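Local coordinates for glucose-binding protein (Thermus thermophilus HB27, PDB 2B3F), which binds galactose or glucose in the cleft between its two domains and probably delivers the sugar to a binding-protein-dependent transport system, at residues T168-W173 with S358-V363; N188-N191 with K195-D198; E206-V211 with E365-T370. One frame throughout, in Å; residues are numbered along the deposited sequence.

Contact 1. Residues T168-W173 with S358-V363; sequences TQQHLW and SQFGTV
One face of the Trp173 indole receives Phe360 CZ, which stands 3.6 Å above the indole plane and toward its rim. The phenyl ring comes in edge first: its plane makes 58° with the indole and its centroid lies 4.9 Å from that of the six-membered ring, an edge-to-face pair. At another part of the Phe360 edge, in the ring plane, sits the amide oxygen of Gln170, with OE1 3.4 Å from Phe360 CD2. In Trp173 a chi1 of -177° sets CG beside the carbonyl carbon and lets the indole face meet Phe360 CZ. An alanine here would remove the surface under the Phe360 edge and is likely to leave that ring free to shift into the gap. The other end of the Gln170 amide closes on the backbone of the second helix, NE2 lying 3.3 Å from Gly361 CA, an approach made possible by the missing side chain. Within helix 166-190, Asn166 OD1 accepts from Gln170 NE2. A water 3.1 Å from NE2 accepts as well and is joined weakly to Gly361 N and Ser358 O; beside this weak bridge, Asn166 ND2 donates to Gly361 O, a direct bond between the helices. The 168-173 and 358-363 axes cross at 89° with a closest approach of 10.1 Å, so few side chains can meet. Helix 166-190 thus lies across helix 354-370, while Trp205 of helix 199-212 meets the Trp173 ring and, from helix 373-387, Ala379 packs against Val363.

Contact 2. Residues N188-N191 with K195-D198; sequences NLWN and KFTD
Phe196 has the most surface buried here, its ring meeting Leu189 over a face and Trp190 at the edge. Leu189 CD2 lies over the phenyl face, 4.1 Å from the centroid and only 15° off the ring normal, the geometry of a CH-pi contact; CD1 reaches the same ring near CE1. Trp190 CZ3 lies in the phenyl plane, 3.7 Å from Phe196 CZ, and Trp190 CH2 is a second neighbour of CZ at the same distance. The edge of Phe196 is turned toward the indole face in an offset edge-to-face pair, with centroids 5.5 Å apart and planes at 69°. In Phe196 a chi1 of -70° leaves CG beside the backbone N, with the ring directed at Leu189 and Trp190. Leu189 does double duty, because its CB stands 3.7 Å above the centre of the Trp190 ring while its CD2 covers the phenyl. No hydrogen bond joins the two segments, so the evidence is for purely apolar packing. The indole is further packed edge-to-face by Trp186 and Phe356, and Phe196 N donates to Gln381 OE1, a bond that links the turn to helix 373-387. Lys195 to Asp198 form a type I beta turn closed by the 3.1 Å bond from Asp198 N to Lys195 O. Asp198 then acts as N-cap of the next helix, OD1 accepting from Lys200 N. With backbone bonding between Asn188 and Leu194, this makes a compact helix-turn-helix connection, Phe196 of the type I turn packing on the C-terminal part of helix 166-190 before helix 199-212 begins.

Contact 3. Residues E206-V211 with E365-T370; sequences EVFGRV and EIFLQT
Phe208 and Phe367 reach across to each other with the same first torsion, CG anti to the backbone N (chi1 180° in Phe208 and -175° in Phe367), and the side chains run antiparallel, flank beside flank. They meet along CD2 and CE2: Phe208 CD2 is 3.6 Å from Phe367 CE2, and Phe208 CE2 is 3.8 Å from Phe367 CD2. With centroids 5.7 Å apart, the rings are inclined at 41°, between parallel and perpendicular. The Phe367 ring extends beyond Phe208 and brings its edge against Gly209, whose CA lies in the ring plane 3.7 Å from Phe367 CZ. With no side chain at that position, the ring can come down onto the backbone of helix 199-212. Leu212 and, from helix 373-387, Ala376 also touch Phe367, while Leu172 and the edge-to-face partner Trp173 pack on Phe208. Two polar pairs form within single helices. Arg210 NE bridges to Glu206 OE2 at 2.6 Å one turn back, through the syn lone pair of that oxygen, but the bond is bent and tilted from the guanidinium plane. Thr370 OG1 donates to Ile366 O at 2.6 Å, an oxygen that also accepts from Thr370 N, and is itself bonded to Asn372 N. With no hydrogen bond or salt bridge across the interface, apolar contact joins the two segments, ring against ring and ring edge against the Gly209 backbone, with nothing directional.

How the contacts relate
Following the chain, helix 166-190 supplies the first half of contact 1 near its start and of contact 2 at its end. Contact 2 closes almost at once, at 195-198, and is nested inside the long loop of contact 1. Helix 199-212 then opens contact 3, in series after contact 2. Helix 354-370 closes both long loops, contact 1 at 358-363 and contact 3 at 365-370, so these two cross along the chain. They also touch in space: Gln169 O lies 3.5 Å from Phe208 CZ. Contacts 1 and 2 stay apart, centres about 16 Å and nearest atoms about 5 Å from each other. Contacts 1 and 3 tie helices 166-190 and 199-212 to the much later helix 354-370; contact 2 links those two consecutive helices.

Contact 1. Residues T168-W173 with S358-V363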
loop_
_atom_site.group_PDB
_atom_site.type_symbol
_atom_site.label_atom_id
_atom_site.label_comp_id
_atom_site.label_asym_id
_atom_site.label_seq_id
_atom_site.Cartn_x
_atom_site.Cartn_y
_atom_site.Cartn_z
ATOM N N THR A 168 4.583 0.612 -9.491
ATOM C CA THR A 168 3.167 0.895 -9.808
ATOM C C THR A 168 2.612 -0.116 -10.814
ATOM O O THR A 168 1.410 -0.338 -10.906
ATOM C CB THR A 168 2.921 2.335 -10.333
ATOM O OG1 THR A 168 3.360 2.442 -11.695
ATOM C CG2 THR A 168 3.586 3.359 -9.479
ATOM N N GLN A 169 3.513 -0.706 -11.602
ATOM C CA GLN A 169 3.134 -1.771 -12.523
ATOM C C GLN A 169 2.842 -3.048 -11.739
ATOM O O GLN A 169 1.881 -3.743 -12.023
ATOM C CB GLN A 169 4.229 -1.990 -13.557
ATOM C CG GLN A 169 4.534 -0.753 -14.384
ATOM C CD GLN A 169 5.935 -0.787 -15.009
ATOM O OE1 GLN A 169 6.550 -1.861 -15.152
ATOM N NE2 GLN A 169 6.467 0.401 -15.328
ATOM N N GLN A 170 3.660 -3.326 -10.734
ATOM C CA GLN A 170 3.386 -4.419 -9.796
ATOM C C GLN A 170 2.053 -4.179 -9.091
ATOM O O GLN A 170 1.269 -5.105 -8.908
ATOM C CB GLN A 170 4.476 -4.522 -8.755
ATOM C CG GLN A 170 5.906 -4.824 -9.267
ATOM C CD GLN A 170 6.867 -4.950 -8.105
ATOM O OE1 GLN A 170 6.571 -5.647 -7.134
ATOM N NE2 GLN A 170 8.002 -4.269 -8.177
ATOM N N HIS A 171 1.820 -2.926 -8.700
ATOM C CA HIS A 171 0.592 -2.512 -8.040
ATOM C C HIS A 171 -0.627 -2.813 -8.895
ATOM O O HIS A 171 -1.596 -3.381 -8.428
ATOM C CB HIS A 171 0.625 -1.029 -7.681
ATOM C CG HIS A 171 -0.487 -0.635 -6.769
ATOM N ND1 HIS A 171 -0.304 -0.436 -5.416
ATOM C CD2 HIS A 171 -1.809 -0.463 -7.011
ATOM C CE1 HIS A 171 -1.471 -0.139 -4.868
ATOM N NE2 HIS A 171 -2.398 -0.138 -5.814
ATOM N N LEU A 172 -0.561 -2.420 -10.163
ATOM C CA LEU A 172 -1.606 -2.768 -11.112
ATOM C C LEU A 172 -1.792 -4.291 -11.210
ATOM O O LEU A 172 -2.922 -4.790 -11.185
ATOM C CB LEU A 172 -1.230 -2.228 -12.477
ATOM C CG LEU A 172 -2.127 -2.613 -13.626
ATOM C CD1 LEU A 172 -3.562 -2.120 -13.421
ATOM C CD2 LEU A 172 -1.478 -2.004 -14.896
ATOM N N TRP A 173 -0.683 -5.019 -11.293
ATOM C CA TRP A 173 -0.712 -6.473 -11.409
ATOM C C TRP A 173 -1.478 -7.130 -10.246
ATOM O O TRP A 173 -2.258 -8.029 -10.472
ATOM C CB TRP A 173 0.695 -7.067 -11.475
ATOM C CG TRP A 173 0.713 -8.563 -11.671
ATOM C CD1 TRP A 173 0.714 -9.244 -12.868
ATOM C CD2 TRP A 173 0.726 -9.581 -10.646
ATOM N NE1 TRP A 173 0.726 -10.597 -12.650
ATOM C CE2 TRP A 173 0.740 -10.842 -11.303
ATOM C CE3 TRP A 173 0.730 -9.549 -9.248
ATOM C CZ2 TRP A 173 0.766 -12.054 -10.601
ATOM C CZ3 TRP A 173 0.752 -10.746 -8.552
ATOM C CH2 TRP A 173 0.763 -11.989 -9.233
ATOM N N SER A 358 11.148 -8.086 -3.153
ATOM C CA SER A 358 12.266 -7.375 -3.778
ATOM C C SER A 358 12.605 -7.963 -5.151
ATOM O O SER A 358 13.105 -7.259 -6.011
ATOM C CB SER A 358 13.494 -7.407 -2.872
ATOM O OG SER A 358 13.944 -8.747 -2.691
ATOM N N GLN A 359 12.308 -9.232 -5.365
ATOM C CA GLN A 359 12.628 -9.888 -6.632
ATOM C C GLN A 359 11.464 -9.805 -7.613
ATOM O O GLN A 359 11.632 -9.992 -8.813
ATOM C CB GLN A 359 13.037 -11.320 -6.367
ATOM C CG GLN A 359 14.359 -11.392 -5.622
ATOM C CD GLN A 359 14.923 -12.765 -5.623
ATOM O OE1 GLN A 359 15.540 -13.186 -6.606
ATOM N NE2 GLN A 359 14.699 -13.499 -4.550
ATOM N N PHE A 360 10.273 -9.484 -7.118
ATOM C CA PHE A 360 9.116 -9.417 -7.998
ATOM C C PHE A 360 9.240 -8.283 -9.015
ATOM O O PHE A 360 8.646 -8.346 -10.078
ATOM C CB PHE A 360 7.808 -9.285 -7.217
ATOM C CG PHE A 360 6.587 -9.621 -8.033
ATOM C CD1 PHE A 360 6.324 -10.941 -8.409
ATOM C CD2 PHE A 360 5.695 -8.627 -8.428
ATOM C CE1 PHE A 360 5.191 -11.252 -9.148
ATOM C CE2 PHE A 360 4.577 -8.940 -9.164
ATOM C CZ PHE A 360 4.336 -10.271 -9.538
ATOM N N GLY A 361 9.991 -7.229 -8.691
ATOM C CA GLY A 361 10.221 -6.151 -9.656
ATOM C C GLY A 361 10.994 -6.629 -10.880
ATOM O O GLY A 361 10.761 -6.158 -11.998
ATOM N N THR A 362 11.908 -7.569 -10.650
ATOM C CA THR A 362 12.664 -8.241 -11.722
ATOM C C THR A 362 11.763 -9.074 -12.611
ATOM O O THR A 362 11.845 -9.053 -13.847
ATOM C CB THR A 362 13.754 -9.150 -11.115
ATOM O OG1 THR A 362 14.632 -8.350 -10.329
ATOM C CG2 THR A 362 14.575 -9.862 -12.206
ATOM N N VAL A 363 10.876 -9.830 -11.980
ATOM C CA VAL A 363 9.844 -10.534 -12.712
ATOM C C VAL A 363 9.052 -9.578 -13.595
ATOM O O VAL A 363 8.798 -9.855 -14.772
ATOM C CB VAL A 363 8.877 -11.291 -11.767
ATOM C CG1 VAL A 363 7.764 -11.959 -12.556
ATOM C CG2 VAL A 363 9.643 -12.306 -10.956
HETATM O O HOH W 1 10.252 -5.441 -6.418
#

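Contact 2. Residues N188-N191 with K195-D198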
loop_
_atom_site.group_PDB
_atom_site.type_symbol
_atom_site.label_atom_id
_atom_site.label_comp_id
_atom_site.label_asym_id
_atom_site.label_seq_id
_atom_site.Cartn_x
_atom_site.Cartn_y
_atom_site.Cartn_z
ATOM N N ASN A 188 -4.010 -18.374 -1.869
ATOM C CA ASN A 188 -3.301 -19.630 -2.091
ATOM C C ASN A 188 -1.928 -19.465 -2.735
ATOM O O ASN A 188 -1.091 -20.362 -2.615
ATOM C CB ASN A 188 -4.162 -20.604 -2.890
ATOM C CG ASN A 188 -5.306 -21.186 -2.061
ATOM O OD1 ASN A 188 -5.230 -21.238 -0.830
ATOM N ND2 ASN A 188 -6.377 -21.608 -2.739
ATOM N N LEU A 189 -1.670 -18.326 -3.375
ATOM C CA LEU A 189 -0.315 -18.067 -3.859
ATOM C C LEU A 189 0.659 -17.961 -2.698
ATOM O O LEU A 189 1.800 -18.421 -2.794
ATOM C CB LEU A 189 -0.244 -16.778 -4.692
ATOM C CG LEU A 189 -0.998 -16.747 -6.011
ATOM C CD1 LEU A 189 -1.021 -15.320 -6.577
ATOM C CD2 LEU A 189 -0.382 -17.720 -7.012
ATOM N N TRP A 190 0.208 -17.357 -1.601
ATOM C CA TRP A 190 1.119 -16.888 -0.551
ATOM C C TRP A 190 1.363 -17.934 0.535
ATOM O O TRP A 190 2.340 -17.837 1.269
ATOM C CB TRP A 190 0.608 -15.537 -0.001
ATOM C CG TRP A 190 0.353 -14.657 -1.157
ATOM C CD1 TRP A 190 -0.842 -14.173 -1.574
ATOM C CD2 TRP A 190 1.320 -14.227 -2.123
ATOM N NE1 TRP A 190 -0.685 -13.452 -2.726
ATOM C CE2 TRP A 190 0.633 -13.483 -3.095
ATOM C CE3 TRP A 190 2.700 -14.403 -2.257
ATOM C CZ2 TRP A 190 1.274 -12.921 -4.191
ATOM C CZ3 TRP A 190 3.334 -13.837 -3.339
ATOM C CH2 TRP A 190 2.625 -13.104 -4.291
ATOM N N ASN A 191 0.487 -18.938 0.590
ATOM C CA ASN A 191 0.686 -20.126 1.439
ATOM C C ASN A 191 1.247 -21.302 0.634
ATOM O O ASN A 191 1.498 -22.374 1.183
ATOM C CB ASN A 191 -0.623 -20.500 2.175
ATOM C CG ASN A 191 -1.775 -20.864 1.228
ATOM O OD1 ASN A 191 -1.544 -21.354 0.134
ATOM N ND2 ASN A 191 -3.018 -20.640 1.663
ATOM N N LYS A 195 0.460 -22.740 -7.241
ATOM C CA LYS A 195 1.703 -22.373 -7.895
ATOM C C LYS A 195 1.457 -21.233 -8.890
ATOM O O LYS A 195 0.376 -21.130 -9.484
ATOM C CB LYS A 195 2.319 -23.580 -8.613
ATOM C CG LYS A 195 2.838 -24.665 -7.663
ATOM C CD LYS A 195 3.754 -25.687 -8.362
ATOM C CE LYS A 195 5.139 -25.084 -8.717
ATOM N NZ LYS A 195 6.230 -26.036 -9.185
ATOM N N PHE A 196 2.478 -20.389 -9.053
ATOM C CA PHE A 196 2.447 -19.301 -10.029
ATOM C C PHE A 196 2.366 -19.826 -11.461
ATOM O O PHE A 196 1.897 -19.138 -12.344
ATOM C CB PHE A 196 3.676 -18.397 -9.869
ATOM C CG PHE A 196 3.655 -17.580 -8.604
ATOM C CD1 PHE A 196 3.057 -16.335 -8.589
ATOM C CD2 PHE A 196 4.193 -18.077 -7.429
ATOM C CE1 PHE A 196 3.026 -15.582 -7.416
ATOM C CE2 PHE A 196 4.142 -17.336 -6.255
ATOM C CZ PHE A 196 3.562 -16.100 -6.262
ATOM N N THR A 197 2.824 -21.053 -11.657
ATOM C CA THR A 197 2.783 -21.724 -12.949
ATOM C C THR A 197 1.461 -22.453 -13.216
ATOM O O THR A 197 1.278 -23.009 -14.294
ATOM C CB THR A 197 3.922 -22.741 -13.058
ATOM O OG1 THR A 197 3.909 -23.585 -11.902
ATOM C CG2 THR A 197 5.257 -22.044 -13.156
ATOM N N ASP A 198 0.544 -22.453 -12.256
ATOM C CA ASP A 198 -0.802 -22.972 -12.506
ATOM C C ASP A 198 -1.469 -22.143 -13.596
ATOM O O ASP A 198 -1.374 -20.908 -13.591
ATOM C CB ASP A 198 -1.671 -22.917 -11.253
ATOM C CG ASP A 198 -2.983 -23.671 -11.429
ATOM O OD1 ASP A 198 -3.952 -23.113 -11.986
ATOM O OD2 ASP A 198 -3.019 -24.836 -11.002
#

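Contact 3. Residues E206-V211 with E365-T370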
loop_
_atom_site.group_PDB
_atom_site.type_symbol
_atom_site.label_atom_id
_atom_site.label_comp_id
_atom_site.label_asym_id
_atom_site.label_seq_id
_atom_site.Cartn_x
_atom_site.Cartn_y
_atom_site.Cartn_z
ATOM N N GLU A 206 -1.719 -12.834 -18.641
ATOM C CA GLU A 206 -2.404 -12.617 -19.929
ATOM C C GLU A 206 -3.304 -11.397 -19.871
ATOM O O GLU A 206 -3.240 -10.521 -20.749
ATOM C CB GLU A 206 -3.262 -13.835 -20.311
ATOM C CG GLU A 206 -3.785 -13.893 -21.767
ATOM C CD GLU A 206 -4.989 -12.965 -22.144
ATOM O OE1 GLU A 206 -5.952 -12.774 -21.339
ATOM O OE2 GLU A 206 -4.972 -12.456 -23.308
ATOM N N VAL A 207 -4.154 -11.341 -18.847
ATOM C CA VAL A 207 -5.045 -10.210 -18.707
ATOM C C VAL A 207 -4.201 -8.950 -18.469
ATOM O O VAL A 207 -4.434 -7.921 -19.069
ATOM C CB VAL A 207 -6.080 -10.412 -17.586
ATOM C CG1 VAL A 207 -6.942 -9.152 -17.419
ATOM C CG2 VAL A 207 -6.943 -11.658 -17.873
ATOM N N PHE A 208 -3.199 -9.049 -17.601
ATOM C CA PHE A 208 -2.313 -7.907 -17.297
ATOM C C PHE A 208 -1.673 -7.295 -18.559
ATOM O O PHE A 208 -1.652 -6.076 -18.735
ATOM C CB PHE A 208 -1.238 -8.359 -16.299
ATOM C CG PHE A 208 -0.270 -7.284 -15.910
ATOM C CD1 PHE A 208 -0.697 -6.176 -15.201
ATOM C CD2 PHE A 208 1.075 -7.398 -16.214
ATOM C CE1 PHE A 208 0.199 -5.185 -14.838
ATOM C CE2 PHE A 208 1.972 -6.416 -15.850
ATOM C CZ PHE A 208 1.536 -5.303 -15.163
ATOM N N GLY A 209 -1.169 -8.147 -19.443
ATOM C CA GLY A 209 -0.562 -7.658 -20.700
ATOM C C GLY A 209 -1.512 -6.866 -21.587
ATOM O O GLY A 209 -1.128 -5.864 -22.200
ATOM N N ARG A 210 -2.761 -7.303 -21.659
ATOM C CA ARG A 210 -3.758 -6.568 -22.424
ATOM C C ARG A 210 -3.994 -5.205 -21.798
ATOM O O ARG A 210 -4.084 -4.190 -22.487
ATOM C CB ARG A 210 -5.067 -7.335 -22.496
ATOM C CG ARG A 210 -4.975 -8.643 -23.244
ATOM C CD ARG A 210 -6.359 -9.252 -23.289
ATOM N NE ARG A 210 -6.466 -10.436 -24.132
ATOM C CZ ARG A 210 -6.706 -10.406 -25.444
ATOM N NH1 ARG A 210 -6.873 -9.256 -26.102
ATOM N NH2 ARG A 210 -6.793 -11.545 -26.104
ATOM N N VAL A 211 -4.095 -5.182 -20.463
ATOM C CA VAL A 211 -4.322 -3.947 -19.739
ATOM C C VAL A 211 -3.130 -2.991 -19.948
ATOM O O VAL A 211 -3.297 -1.790 -20.141
ATOM C CB VAL A 211 -4.567 -4.252 -18.236
ATOM C CG1 VAL A 211 -4.606 -2.974 -17.412
ATOM C CG2 VAL A 211 -5.853 -5.068 -18.071
ATOM N N GLU A 365 9.964 -6.618 -14.747
ATOM C CA GLU A 365 10.858 -6.218 -15.871
ATOM C C GLU A 365 10.832 -7.229 -17.013
ATOM O O GLU A 365 10.680 -6.854 -18.189
ATOM C CB GLU A 365 12.289 -6.028 -15.408
ATOM C CG GLU A 365 12.485 -4.774 -14.596
ATOM C CD GLU A 365 13.927 -4.543 -14.174
ATOM O OE1 GLU A 365 14.675 -5.534 -13.970
ATOM O OE2 GLU A 365 14.313 -3.351 -14.034
ATOM N N ILE A 366 10.958 -8.511 -16.683
ATOM C CA ILE A 366 10.981 -9.541 -17.724
ATOM C C ILE A 366 9.615 -9.754 -18.392
ATOM O O ILE A 366 9.544 -10.183 -19.563
ATOM C CB ILE A 366 11.684 -10.860 -17.264
ATOM C CG1 ILE A 366 10.929 -11.575 -16.154
ATOM C CG2 ILE A 366 13.071 -10.524 -16.779
ATOM C CD1 ILE A 366 9.888 -12.535 -16.610
ATOM N N PHE A 367 8.524 -9.414 -17.714
ATOM C CA PHE A 367 7.264 -9.396 -18.420
ATOM C C PHE A 367 7.240 -8.194 -19.373
ATOM O O PHE A 367 6.749 -8.320 -20.486
ATOM C CB PHE A 367 6.038 -9.362 -17.518
ATOM C CG PHE A 367 4.763 -9.474 -18.284
ATOM C CD1 PHE A 367 4.416 -10.679 -18.891
ATOM C CD2 PHE A 367 3.939 -8.379 -18.464
ATOM C CE1 PHE A 367 3.249 -10.799 -19.606
ATOM C CE2 PHE A 367 2.773 -8.480 -19.215
ATOM C CZ PHE A 367 2.422 -9.695 -19.777
ATOM N N LEU A 368 7.753 -7.042 -18.943
ATOM C CA LEU A 368 7.675 -5.855 -19.804
ATOM C C LEU A 368 8.467 -6.076 -21.097
ATOM O O LEU A 368 8.040 -5.640 -22.166
ATOM C CB LEU A 368 8.161 -4.581 -19.113
ATOM C CG LEU A 368 7.258 -3.830 -18.124
ATOM C CD1 LEU A 368 5.816 -4.226 -18.209
ATOM C CD2 LEU A 368 7.707 -4.059 -16.733
ATOM N N GLN A 369 9.611 -6.753 -21.018
ATOM C CA GLN A 369 10.396 -6.990 -22.238
ATOM C C GLN A 369 9.880 -8.150 -23.076
ATOM O O GLN A 369 9.721 -7.983 -24.285
ATOM C CB GLN A 369 11.897 -7.120 -21.957
ATOM C CG GLN A 369 12.515 -5.849 -21.366
ATOM C CD GLN A 369 12.036 -4.530 -22.042
ATOM O OE1 GLN A 369 11.136 -3.834 -21.524
ATOM N NE2 GLN A 369 12.635 -4.195 -23.199
ATOM N N THR A 370 9.583 -9.294 -22.474
ATOM C CA THR A 370 9.101 -10.451 -23.236
ATOM C C THR A 370 7.612 -10.403 -23.579
ATOM O O THR A 370 7.188 -10.988 -24.574
ATOM C CB THR A 370 9.333 -11.775 -22.476
ATOM O OG1 THR A 370 8.512 -11.800 -21.302
ATOM C CG2 THR A 370 10.800 -11.932 -22.072
#